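Local coordinates for protein peptidoglycan D,D-transpeptidase PbpA (Mycobacterium tuberculosis, PDB 3UPO) that probably catalyses the D,D-transpeptidation that cross-links cell-wall peptidoglycan, and is caught here acylated by penicillin G, at residues T188-S193 and P409-Y414; T194-T199 and A393-T398; A248-C253 and V375-V380. All coordinates share one frame; numbering follows the deposited sequence.

In the fold
All three contacts lie in the transpeptidase domain and meet around the bound penicillin. Along the chain they are nested: interaction 3 falls within the loop closed by interaction 2, which itself lies within that closed by interaction 1. The centres of interactions 1 and 2 are about 10 Å apart, those of 2 and 3 about 9 Å, and those of 1 and 3 about 17 Å. Interactions 1 and 2 share the five-stranded antiparallel sheet through neighbouring strands 411-418 and 393-399; interaction 3 joins helices 245-251 and 364-380 beside it. Together they bring Ser193, Lys196, Ser252 and Lys395, far apart in sequence, into one active site.

Interaction 1. Residues T188-S193 and P409-Y414; sequences TYPPGS and PPHAWY. With PNM (open form - penicillin g), chain C.
Trp413 reaches from its strand to the loop that leads to Ser193, meeting three successive residues with one indole. Its CG lies beside the backbone N and anti to the carbonyl carbon (chi1 -85°), which swings the ring toward the loop. CB packs on Thr194; farther out, CD1 lies 3.3 Å from Pro191 O, which sits over one face of the indole. NE1 donates a hydrogen bond of 2.7 Å to Pro190 O, bent to 147° at the hydrogen, with the acceptor somewhat out of the ring plane. CE2 runs past the same carbonyl, and at the benzo end CZ2 touches Tyr189 CB at 4.0 Å.

Tyr189 makes a second aromatic contact. Its ring edge points at a face of His411 in a T-shaped pair, with centroids 5.3 Å apart and planes at 79°. The closest approach is Tyr189 CD1 to His411 NE2, 3.8 Å. Pro190 CG comes instead to the imidazole edge, 4.1 Å from His411 CD2. Beyond the contact, His411 ND1 is hydrogen-bonded to the backbone N of Asn433, and the ring stacks with His401.

The loop leads into Ser193, acylated here and by similarity the acyl-ester nucleophile, whose OG is covalently joined to penicillin C7 at 1.4 Å. Its backbone N donates a hydrogen bond of 2.8 Å to the ester carbonyl O8, as one arm of an oxyanion hole would. Within the contact, the indole N-H supplies the directional bond, while the rings of Tyr189, Pro190 and His411 provide apolar and aromatic packing. The chemistry thus ties the carbonyl of Pro190, three residues ahead of the acylated serine, to the central sheet.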
loop_
_atom_site.group_PDB
_atom_site.type_symbol
_atom_site.label_atom_id
_atom_site.label_comp_id
_atom_site.label_asym_id
_atom_site.label_seq_id
_atom_site.Cartn_x
_atom_site.Cartn_y
_atom_site.Cartn_z
ATOM N N THR A 188 8.641 5.307 0.477
ATOM C CA THR A 188 9.183 3.965 0.311
ATOM C C THR A 188 9.965 3.555 1.565
ATOM O O THR A 188 10.637 4.381 2.199
ATOM C CB THR A 188 10.135 3.846 -0.913
ATOM O OG1 THR A 188 11.265 4.692 -0.715
ATOM C CG2 THR A 188 9.440 4.227 -2.233
ATOM N N TYR A 189 9.871 2.271 1.898
ATOM C CA TYR A 189 10.455 1.696 3.110
ATOM C C TYR A 189 11.070 0.350 2.751
ATOM O O TYR A 189 10.565 -0.339 1.857
ATOM C CB TYR A 189 9.369 1.438 4.155
ATOM C CG TYR A 189 8.480 2.620 4.463
ATOM C CD1 TYR A 189 8.759 3.452 5.539
ATOM C CD2 TYR A 189 7.335 2.884 3.701
ATOM C CE1 TYR A 189 7.939 4.547 5.840
ATOM C CE2 TYR A 189 6.512 3.975 3.990
ATOM C CZ TYR A 189 6.823 4.797 5.073
ATOM O OH TYR A 189 6.023 5.873 5.386
ATOM N N PRO A 190 12.140 -0.043 3.468
ATOM C CA PRO A 190 12.641 -1.412 3.344
ATOM C C PRO A 190 11.492 -2.388 3.606
ATOM O O PRO A 190 10.775 -2.230 4.590
ATOM C CB PRO A 190 13.739 -1.505 4.423
ATOM C CG PRO A 190 13.521 -0.279 5.352
ATOM C CD PRO A 190 12.917 0.766 4.441
ATOM N N PRO A 191 11.257 -3.340 2.677
ATOM C CA PRO A 191 10.212 -4.353 2.846
ATOM C C PRO A 191 10.575 -5.464 3.851
ATOM O O PRO A 191 9.689 -6.183 4.311
ATOM C CB PRO A 191 10.095 -4.958 1.444
ATOM C CG PRO A 191 11.448 -4.813 0.858
ATOM C CD PRO A 191 11.953 -3.482 1.381
ATOM N N GLY A 192 11.864 -5.614 4.155
ATOM C CA GLY A 192 12.326 -6.717 4.971
ATOM C C GLY A 192 11.909 -8.060 4.374
ATOM O O GLY A 192 12.002 -8.265 3.162
ATOM N N SER A 193 11.404 -8.960 5.214
ATOM C CA SER A 193 11.190 -10.340 4.788
ATOM C C SER A 193 9.971 -10.582 3.926
ATOM O O SER A 193 9.780 -11.695 3.442
ATOM C CB SER A 193 11.184 -11.300 5.982
ATOM O OG SER A 193 12.411 -11.224 6.677
ATOM N N PRO A 409 13.573 1.167 16.336
ATOM C CA PRO A 409 12.500 0.176 16.193
ATOM C C PRO A 409 12.152 -0.095 14.720
ATOM O O PRO A 409 12.012 0.844 13.933
ATOM C CB PRO A 409 11.317 0.784 16.961
ATOM C CG PRO A 409 11.615 2.258 17.061
ATOM C CD PRO A 409 13.115 2.421 16.966
ATOM N N PRO A 410 12.023 -1.385 14.354
ATOM C CA PRO A 410 11.844 -1.797 12.965
ATOM C C PRO A 410 10.410 -1.591 12.488
ATOM O O PRO A 410 9.504 -1.445 13.318
ATOM C CB PRO A 410 12.179 -3.289 13.009
ATOM C CG PRO A 410 11.760 -3.721 14.378
ATOM C CD PRO A 410 12.023 -2.540 15.279
ATOM N N HIS A 411 10.206 -1.561 11.170
ATOM C CA HIS A 411 8.851 -1.509 10.618
ATOM C C HIS A 411 8.270 -2.894 10.647
ATOM O O HIS A 411 8.955 -3.845 10.310
ATOM C CB HIS A 411 8.840 -1.033 9.160
ATOM C CG HIS A 411 9.582 0.245 8.920
ATOM N ND1 HIS A 411 9.301 1.411 9.596
ATOM C CD2 HIS A 411 10.580 0.543 8.057
ATOM C CE1 HIS A 411 10.098 2.370 9.165
ATOM N NE2 HIS A 411 10.881 1.871 8.227
ATOM N N ALA A 412 6.999 -3.003 11.012
ATOM C CA ALA A 412 6.276 -4.266 10.955
ATOM C C ALA A 412 5.426 -4.313 9.686
ATOM O O ALA A 412 4.575 -3.446 9.464
ATOM C CB ALA A 412 5.403 -4.443 12.195
ATOM N N TRP A 413 5.656 -5.339 8.868
ATOM C CA TRP A 413 4.993 -5.467 7.579
ATOM C C TRP A 413 4.140 -6.714 7.522
ATOM O O TRP A 413 4.494 -7.737 8.111
ATOM C CB TRP A 413 6.020 -5.639 6.483
ATOM C CG TRP A 413 6.666 -4.429 5.863
ATOM C CD1 TRP A 413 7.934 -3.985 6.082
ATOM C CD2 TRP A 413 6.118 -3.600 4.837
ATOM N NE1 TRP A 413 8.201 -2.904 5.282
ATOM C CE2 TRP A 413 7.105 -2.654 4.496
ATOM C CE3 TRP A 413 4.881 -3.563 4.173
ATOM C CZ2 TRP A 413 6.905 -1.675 3.510
ATOM C CZ3 TRP A 413 4.679 -2.580 3.188
ATOM C CH2 TRP A 413 5.688 -1.650 2.875
ATOM N N TYR A 414 3.034 -6.633 6.786
ATOM C CA TYR A 414 2.232 -7.797 6.461
ATOM C C TYR A 414 1.577 -7.624 5.089
ATOM O O TYR A 414 0.818 -6.674 4.876
ATOM C CB TYR A 414 1.160 -7.964 7.520
ATOM C CG TYR A 414 0.215 -9.147 7.373
ATOM C CD1 TYR A 414 0.640 -10.447 7.651
ATOM C CD2 TYR A 414 -1.125 -8.948 7.016
ATOM C CE1 TYR A 414 -0.252 -11.530 7.572
ATOM C CE2 TYR A 414 -2.018 -10.009 6.924
ATOM C CZ TYR A 414 -1.577 -11.299 7.208
ATOM O OH TYR A 414 -2.460 -12.346 7.121
HETATM O O8 PNM C . 11.690 -9.496 7.988
HETATM C C7 PNM C . 12.429 -10.475 7.844
HETATM N N4 PNM C . 11.244 -12.121 9.184
HETATM C C3 PNM C . 10.447 -11.578 10.259
HETATM C C11 PNM C . 8.990 -11.725 9.963
HETATM O O13 PNM C . 8.212 -10.864 10.426
HETATM O O12 PNM C . 8.624 -12.692 9.256
HETATM C C2 PNM C . 10.948 -12.269 11.544
HETATM C C10 PNM C . 10.757 -11.390 12.774
HETATM C C9 PNM C . 10.294 -13.626 11.799
HETATM S S1 PNM C . 12.683 -12.471 11.268
HETATM C C5 PNM C . 12.647 -12.225 9.503
HETATM C C6 PNM C . 13.333 -10.959 8.964
HETATM N N14 PNM C . 13.471 -9.871 9.911
HETATM C C15 PNM C . 14.459 -9.794 10.976
HETATM O O16 PNM C . 15.622 -10.500 10.591
HETATM C C17 PNM C . 14.744 -8.330 11.364
HETATM C C18 PNM C . 16.174 -7.962 11.044
HETATM C C19 PNM C . 17.142 -8.011 12.053
HETATM C C20 PNM C . 18.470 -7.682 11.732
HETATM C C21 PNM C . 18.834 -7.313 10.429
HETATM C C22 PNM C . 17.862 -7.269 9.424
HETATM C C23 PNM C . 16.531 -7.590 9.734
#

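Interaction 2. Residues T194-T199 and A393-T398; sequences TFKVIT and ASKTGT. With PNM (open form - penicillin g), chain C.
Two lysines converge side by side: Lys196 CD packs 4.2 Å from Lys395 CE. Lys196 NZ lies 5.1 Å from Lys395 NZ, and both amines are hydrogen-bonded to Ser252 OG. They fit the SxxK and KTG motifs of penicillin-binding proteins, one at a helix start, the other on edge strand 393-399. Lys196 is extended and also bonds Asn254 OD1. Lys395, by contrast, is bent at chi2 (61°) and chi4 (86°), which turns NZ along the strand toward the next carbonyl, donating to Thr396 O at 2.9 Å.

At the root of the lysines the 3-10 turn and first helical residues pack on the strand. Gly397, with no side chain, lets its CA come within 5.0 Å of Thr194 CA. Thr194 CG2 sits 3.6 Å from Lys395 O, and Val197 CG2 packs 4.0 Å from Lys395 CB, the two side chains running antiparallel alongside each other. Behind Val197, helix 317-328 adds Ile323 and Ile327.

Beyond Lys395 the strand grips the penicillin. Thr396 OG1 donates to carboxylate oxygen O12 at 2.6 Å, and Thr398 O accepts from amide N14. Thr398 N, together with Ser193 N, is placed as in an oxyanion hole: it donates to ester oxygen O8 across 2.9 Å, nearly straight at 170°.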
loop_
_atom_site.group_PDB
_atom_site.type_symbol
_atom_site.label_atom_id
_atom_site.label_comp_id
_atom_site.label_asym_id
_atom_site.label_seq_id
_atom_site.Cartn_x
_atom_site.Cartn_y
_atom_site.Cartn_z
ATOM N N THR A 194 9.137 -9.566 3.729
ATOM C CA THR A 194 8.102 -9.685 2.703
ATOM C C THR A 194 8.785 -9.920 1.339
ATOM O O THR A 194 8.220 -10.539 0.459
ATOM C CB THR A 194 7.173 -8.447 2.651
ATOM O OG1 THR A 194 7.952 -7.264 2.436
ATOM C CG2 THR A 194 6.348 -8.314 3.952
ATOM N N PHE A 195 10.020 -9.441 1.190
ATOM C CA PHE A 195 10.756 -9.536 -0.071
ATOM C C PHE A 195 11.250 -10.967 -0.350
ATOM O O PHE A 195 11.691 -11.290 -1.465
ATOM C CB PHE A 195 11.917 -8.545 -0.059
ATOM C CG PHE A 195 12.492 -8.246 -1.419
ATOM C CD1 PHE A 195 11.803 -7.438 -2.324
ATOM C CD2 PHE A 195 13.735 -8.761 -1.786
ATOM C CE1 PHE A 195 12.339 -7.151 -3.590
ATOM C CE2 PHE A 195 14.286 -8.474 -3.031
ATOM C CZ PHE A 195 13.588 -7.656 -3.937
ATOM N N LYS A 196 11.158 -11.832 0.655
ATOM C CA LYS A 196 11.425 -13.250 0.451
ATOM C C LYS A 196 10.491 -13.820 -0.615
ATOM O O LYS A 196 10.795 -14.832 -1.229
ATOM C CB LYS A 196 11.348 -14.031 1.772
ATOM C CG LYS A 196 12.517 -13.707 2.699
ATOM C CD LYS A 196 12.354 -14.352 4.052
ATOM C CE LYS A 196 13.598 -14.139 4.905
ATOM N NZ LYS A 196 13.390 -14.441 6.344
ATOM N N VAL A 197 9.371 -13.143 -0.856
ATOM C CA VAL A 197 8.457 -13.546 -1.920
ATOM C C VAL A 197 9.154 -13.403 -3.274
ATOM O O VAL A 197 9.057 -14.302 -4.114
ATOM C CB VAL A 197 7.128 -12.747 -1.860
ATOM C CG1 VAL A 197 6.219 -13.084 -3.033
ATOM C CG2 VAL A 197 6.403 -13.071 -0.567
ATOM N N ILE A 198 9.899 -12.301 -3.438
ATOM C CA ILE A 198 10.626 -11.998 -4.668
ATOM C C ILE A 198 11.859 -12.867 -4.851
ATOM O O ILE A 198 12.142 -13.310 -5.958
ATOM C CB ILE A 198 11.039 -10.495 -4.755
ATOM C CG1 ILE A 198 9.808 -9.595 -4.602
ATOM C CG2 ILE A 198 11.803 -10.200 -6.062
ATOM C CD1 ILE A 198 8.735 -9.841 -5.621
ATOM N N THR A 199 12.596 -13.080 -3.767
ATOM C CA THR A 199 13.749 -13.983 -3.758
ATOM C C THR A 199 13.336 -15.415 -4.098
ATOM O O THR A 199 13.964 -16.080 -4.935
ATOM C CB THR A 199 14.452 -13.935 -2.399
ATOM O OG1 THR A 199 14.757 -12.563 -2.092
ATOM C CG2 THR A 199 15.727 -14.766 -2.402
ATOM N N ALA A 393 -3.428 -16.362 2.603
ATOM C CA ALA A 393 -2.024 -16.508 2.201
ATOM C C ALA A 393 -1.339 -15.218 2.529
ATOM O O ALA A 393 -1.872 -14.155 2.215
ATOM C CB ALA A 393 -1.909 -16.769 0.719
ATOM N N SER A 394 -0.160 -15.290 3.140
ATOM C CA SER A 394 0.489 -14.082 3.608
ATOM C C SER A 394 1.977 -14.237 3.699
ATOM O O SER A 394 2.513 -15.326 3.509
ATOM C CB SER A 394 -0.059 -13.674 4.982
ATOM O OG SER A 394 0.376 -14.565 6.004
ATOM N N LYS A 395 2.643 -13.118 3.963
ATOM C CA LYS A 395 4.041 -13.107 4.371
ATOM C C LYS A 395 4.250 -11.906 5.286
ATOM O O LYS A 395 3.911 -10.768 4.911
ATOM C CB LYS A 395 4.988 -13.061 3.172
ATOM C CG LYS A 395 6.479 -13.145 3.561
ATOM C CD LYS A 395 6.795 -14.476 4.294
ATOM C CE LYS A 395 8.210 -14.537 4.827
ATOM N NZ LYS A 395 8.332 -13.918 6.171
ATOM N N THR A 396 4.772 -12.165 6.485
ATOM C CA THR A 396 5.139 -11.112 7.443
ATOM C C THR A 396 6.530 -10.568 7.159
ATOM O O THR A 396 7.312 -11.179 6.421
ATOM C CB THR A 396 5.129 -11.601 8.912
ATOM O OG1 THR A 396 6.020 -12.714 9.051
ATOM C CG2 THR A 396 3.726 -11.997 9.351
ATOM N N GLY A 397 6.838 -9.418 7.752
ATOM C CA GLY A 397 8.173 -8.860 7.661
ATOM C C GLY A 397 8.412 -7.878 8.784
ATOM O O GLY A 397 7.489 -7.251 9.281
ATOM N N THR A 398 9.662 -7.787 9.207
ATOM C CA THR A 398 10.094 -6.760 10.133
ATOM C C THR A 398 11.442 -6.244 9.655
ATOM O O THR A 398 12.426 -6.981 9.590
ATOM C CB THR A 398 9.975 -7.164 11.679
ATOM O OG1 THR A 398 11.215 -6.979 12.374
ATOM C CG2 THR A 398 9.512 -8.573 11.872
HETATM O O8 PNM C . 11.690 -9.496 7.988
HETATM C C7 PNM C . 12.429 -10.475 7.844
HETATM N N4 PNM C . 11.244 -12.121 9.184
HETATM C C3 PNM C . 10.447 -11.578 10.259
HETATM C C11 PNM C . 8.990 -11.725 9.963
HETATM O O13 PNM C . 8.212 -10.864 10.426
HETATM O O12 PNM C . 8.624 -12.692 9.256
HETATM C C2 PNM C . 10.948 -12.269 11.544
HETATM C C10 PNM C . 10.757 -11.390 12.774
HETATM C C9 PNM C . 10.294 -13.626 11.799
HETATM S S1 PNM C . 12.683 -12.471 11.268
HETATM C C5 PNM C . 12.647 -12.225 9.503
HETATM C C6 PNM C . 13.333 -10.959 8.964
HETATM N N14 PNM C . 13.471 -9.871 9.911
HETATM C C15 PNM C . 14.459 -9.794 10.976
HETATM O O16 PNM C . 15.622 -10.500 10.591
HETATM C C17 PNM C . 14.744 -8.330 11.364
HETATM C C18 PNM C . 16.174 -7.962 11.044
HETATM C C19 PNM C . 17.142 -8.011 12.053
HETATM C C20 PNM C . 18.470 -7.682 11.732
HETATM C C21 PNM C . 18.834 -7.313 10.429
HETATM C C22 PNM C . 17.862 -7.269 9.424
HETATM C C23 PNM C . 16.531 -7.590 9.734
#

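Interaction 3. Residues A248-C253 and V375-V380; sequences AFVKSC and VGAEKV. With PNM (open form - penicillin g), chain C.
Val250 drives CG1 against the backbone of the facing helix, 3.5 Å from both Gly376 C and Ala377 N. With no side chain on Gly376 and only a methyl on Ala377, the helices come close, with Val250 CA 3.9 Å from Ala377 CA. On one side of this point the Phe249 ring meets the methyl group of Ala377 obliquely, CE2 to CB at 3.7 Å. On the other, Val380 crosses Val250 at about a right angle. Its CG1, anti to the backbone N (chi1 167°), lies 3.2 Å from Val250 O, while the two CG2 atoms of Val250 and Val380 meet at 3.9 Å.

A Schellman motif then ends the first helix: Cys253 N bonds Ala248 O at 3.0 Å, Ser252 N makes a weak bond to Phe249 O, and Ser252 takes positive phi. This turn carries the Ser252 hydroxyl to the active site, where OG accepts a hydrogen bond of 3.0 Å from penicillin N4. Just beyond, Cys253 is held by a disulfide to Cys237.

Phe249 also packs on Leu373 and Met374 of helix 364-380, on Phe257 of helix 254-264 and on Lys395. Glu378, which points away from helix 245-251, forms a salt bridge to Arg451 and hydrogen bonds to Ser394 and Tyr414. Helix 364-380 thus meets helix 245-251 on one flank and is tied through Glu378 to strands 393-399 and 411-418 and to helix 442-458 on another.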
loop_
_atom_site.group_PDB
_atom_site.type_symbol
_atom_site.label_atom_id
_atom_site.label_comp_id
_atom_site.label_asym_id
_atom_site.label_seq_id
_atom_site.Cartn_x
_atom_site.Cartn_y
_atom_site.Cartn_z
ATOM N N ALA A 248 12.095 -23.016 5.310
ATOM C CA ALA A 248 12.735 -21.735 5.518
ATOM C C ALA A 248 11.746 -20.580 5.300
ATOM O O ALA A 248 11.742 -19.624 6.066
ATOM C CB ALA A 248 13.940 -21.595 4.616
ATOM N N PHE A 249 10.911 -20.683 4.259
ATOM C CA PHE A 249 9.960 -19.624 3.895
ATOM C C PHE A 249 8.860 -19.455 4.949
ATOM O O PHE A 249 8.570 -18.340 5.358
ATOM C CB PHE A 249 9.354 -19.872 2.504
ATOM C CG PHE A 249 8.361 -18.814 2.060
ATOM C CD1 PHE A 249 8.720 -17.855 1.112
ATOM C CD2 PHE A 249 7.061 -18.779 2.587
ATOM C CE1 PHE A 249 7.804 -16.881 0.694
ATOM C CE2 PHE A 249 6.151 -17.805 2.190
ATOM C CZ PHE A 249 6.519 -16.862 1.227
ATOM N N VAL A 250 8.254 -20.557 5.385
ATOM C CA VAL A 250 7.143 -20.461 6.333
ATOM C C VAL A 250 7.592 -20.032 7.739
ATOM O O VAL A 250 6.833 -19.371 8.451
ATOM C CB VAL A 250 6.230 -21.718 6.332
ATOM C CG1 VAL A 250 5.799 -22.030 4.910
ATOM C CG2 VAL A 250 6.911 -22.932 6.993
ATOM N N LYS A 251 8.827 -20.390 8.112
ATOM C CA LYS A 251 9.417 -19.943 9.373
ATOM C C LYS A 251 10.121 -18.580 9.251
ATOM O O LYS A 251 10.401 -17.931 10.267
ATOM C CB LYS A 251 10.355 -21.008 9.949
ATOM C CG LYS A 251 9.630 -22.306 10.294
ATOM C CD LYS A 251 10.365 -23.143 11.334
ATOM C CE LYS A 251 11.287 -24.161 10.718
ATOM N NZ LYS A 251 11.386 -25.374 11.597
ATOM N N SER A 252 10.373 -18.153 8.009
ATOM C CA SER A 252 11.083 -16.907 7.696
ATOM C C SER A 252 12.482 -16.875 8.312
ATOM O O SER A 252 12.827 -15.922 9.050
ATOM C CB SER A 252 10.274 -15.648 8.107
ATOM O OG SER A 252 10.714 -14.512 7.374
ATOM N N CYS A 253 13.273 -17.903 7.988
ATOM C CA CYS A 253 14.653 -18.036 8.447
ATOM C C CYS A 253 15.600 -17.307 7.510
ATOM O O CYS A 253 15.644 -17.600 6.315
ATOM C CB CYS A 253 15.062 -19.516 8.522
ATOM S SG CYS A 253 14.046 -20.561 9.623
ATOM N N VAL A 375 0.264 -19.562 2.133
ATOM C CA VAL A 375 -0.694 -20.204 3.038
ATOM C C VAL A 375 0.028 -20.834 4.252
ATOM O O VAL A 375 -0.421 -20.694 5.396
ATOM C CB VAL A 375 -1.564 -21.264 2.293
ATOM C CG1 VAL A 375 -2.318 -22.180 3.271
ATOM C CG2 VAL A 375 -2.539 -20.565 1.352
ATOM N N GLY A 376 1.152 -21.504 3.989
ATOM C CA GLY A 376 1.975 -22.115 5.035
ATOM C C GLY A 376 2.555 -21.093 6.001
ATOM O O GLY A 376 2.576 -21.318 7.197
ATOM N N ALA A 377 3.026 -19.968 5.476
ATOM C CA ALA A 377 3.604 -18.905 6.307
ATOM C C ALA A 377 2.553 -18.203 7.157
ATOM O O ALA A 377 2.876 -17.752 8.258
ATOM C CB ALA A 377 4.363 -17.900 5.460
ATOM N N GLU A 378 1.318 -18.111 6.646
ATOM C CA GLU A 378 0.163 -17.654 7.436
ATOM C C GLU A 378 -0.168 -18.558 8.638
ATOM O O GLU A 378 -0.490 -18.052 9.715
ATOM C CB GLU A 378 -1.105 -17.514 6.568
ATOM C CG GLU A 378 -2.401 -17.203 7.356
ATOM C CD GLU A 378 -2.428 -15.790 8.025
ATOM O OE1 GLU A 378 -1.461 -15.013 7.886
ATOM O OE2 GLU A 378 -3.433 -15.448 8.687
ATOM N N LYS A 379 -0.140 -19.878 8.434
ATOM C CA LYS A 379 -0.440 -20.831 9.509
ATOM C C LYS A 379 0.640 -20.811 10.600
ATOM O O LYS A 379 0.351 -21.035 11.765
ATOM C CB LYS A 379 -0.621 -22.252 8.958
ATOM C CG LYS A 379 -1.797 -22.398 8.008
ATOM C CD LYS A 379 -1.833 -23.769 7.393
ATOM C CE LYS A 379 -3.177 -24.062 6.714
ATOM N NZ LYS A 379 -4.318 -24.006 7.667
ATOM N N VAL A 380 1.877 -20.540 10.198
ATOM C CA VAL A 380 2.995 -20.428 11.123
ATOM C C VAL A 380 2.903 -19.136 11.955
ATOM O O VAL A 380 2.951 -19.193 13.182
ATOM C CB VAL A 380 4.363 -20.563 10.387
ATOM C CG1 VAL A 380 5.524 -20.142 11.273
ATOM C CG2 VAL A 380 4.564 -22.006 9.909
HETATM O O8 PNM C . 11.690 -9.496 7.988
HETATM C C7 PNM C . 12.429 -10.475 7.844
HETATM N N4 PNM C . 11.244 -12.121 9.184
HETATM C C3 PNM C . 10.447 -11.578 10.259
HETATM C C11 PNM C . 8.990 -11.725 9.963
HETATM O O13 PNM C . 8.212 -10.864 10.426
HETATM O O12 PNM C . 8.624 -12.692 9.256
HETATM C C2 PNM C . 10.948 -12.269 11.544
HETATM C C10 PNM C . 10.757 -11.390 12.774
HETATM C C9 PNM C . 10.294 -13.626 11.799
HETATM S S1 PNM C . 12.683 -12.471 11.268
HETATM C C5 PNM C . 12.647 -12.225 9.503
HETATM C C6 PNM C . 13.333 -10.959 8.964
HETATM N N14 PNM C . 13.471 -9.871 9.911
HETATM C C15 PNM C . 14.459 -9.794 10.976
HETATM O O16 PNM C . 15.622 -10.500 10.591
HETATM C C17 PNM C . 14.744 -8.330 11.364
HETATM C C18 PNM C . 16.174 -7.962 11.044
HETATM C C19 PNM C . 17.142 -8.011 12.053
HETATM C C20 PNM C . 18.470 -7.682 11.732
HETATM C C21 PNM C . 18.834 -7.313 10.429
HETATM C C22 PNM C . 17.862 -7.269 9.424
HETATM C C23 PNM C . 16.531 -7.590 9.734
#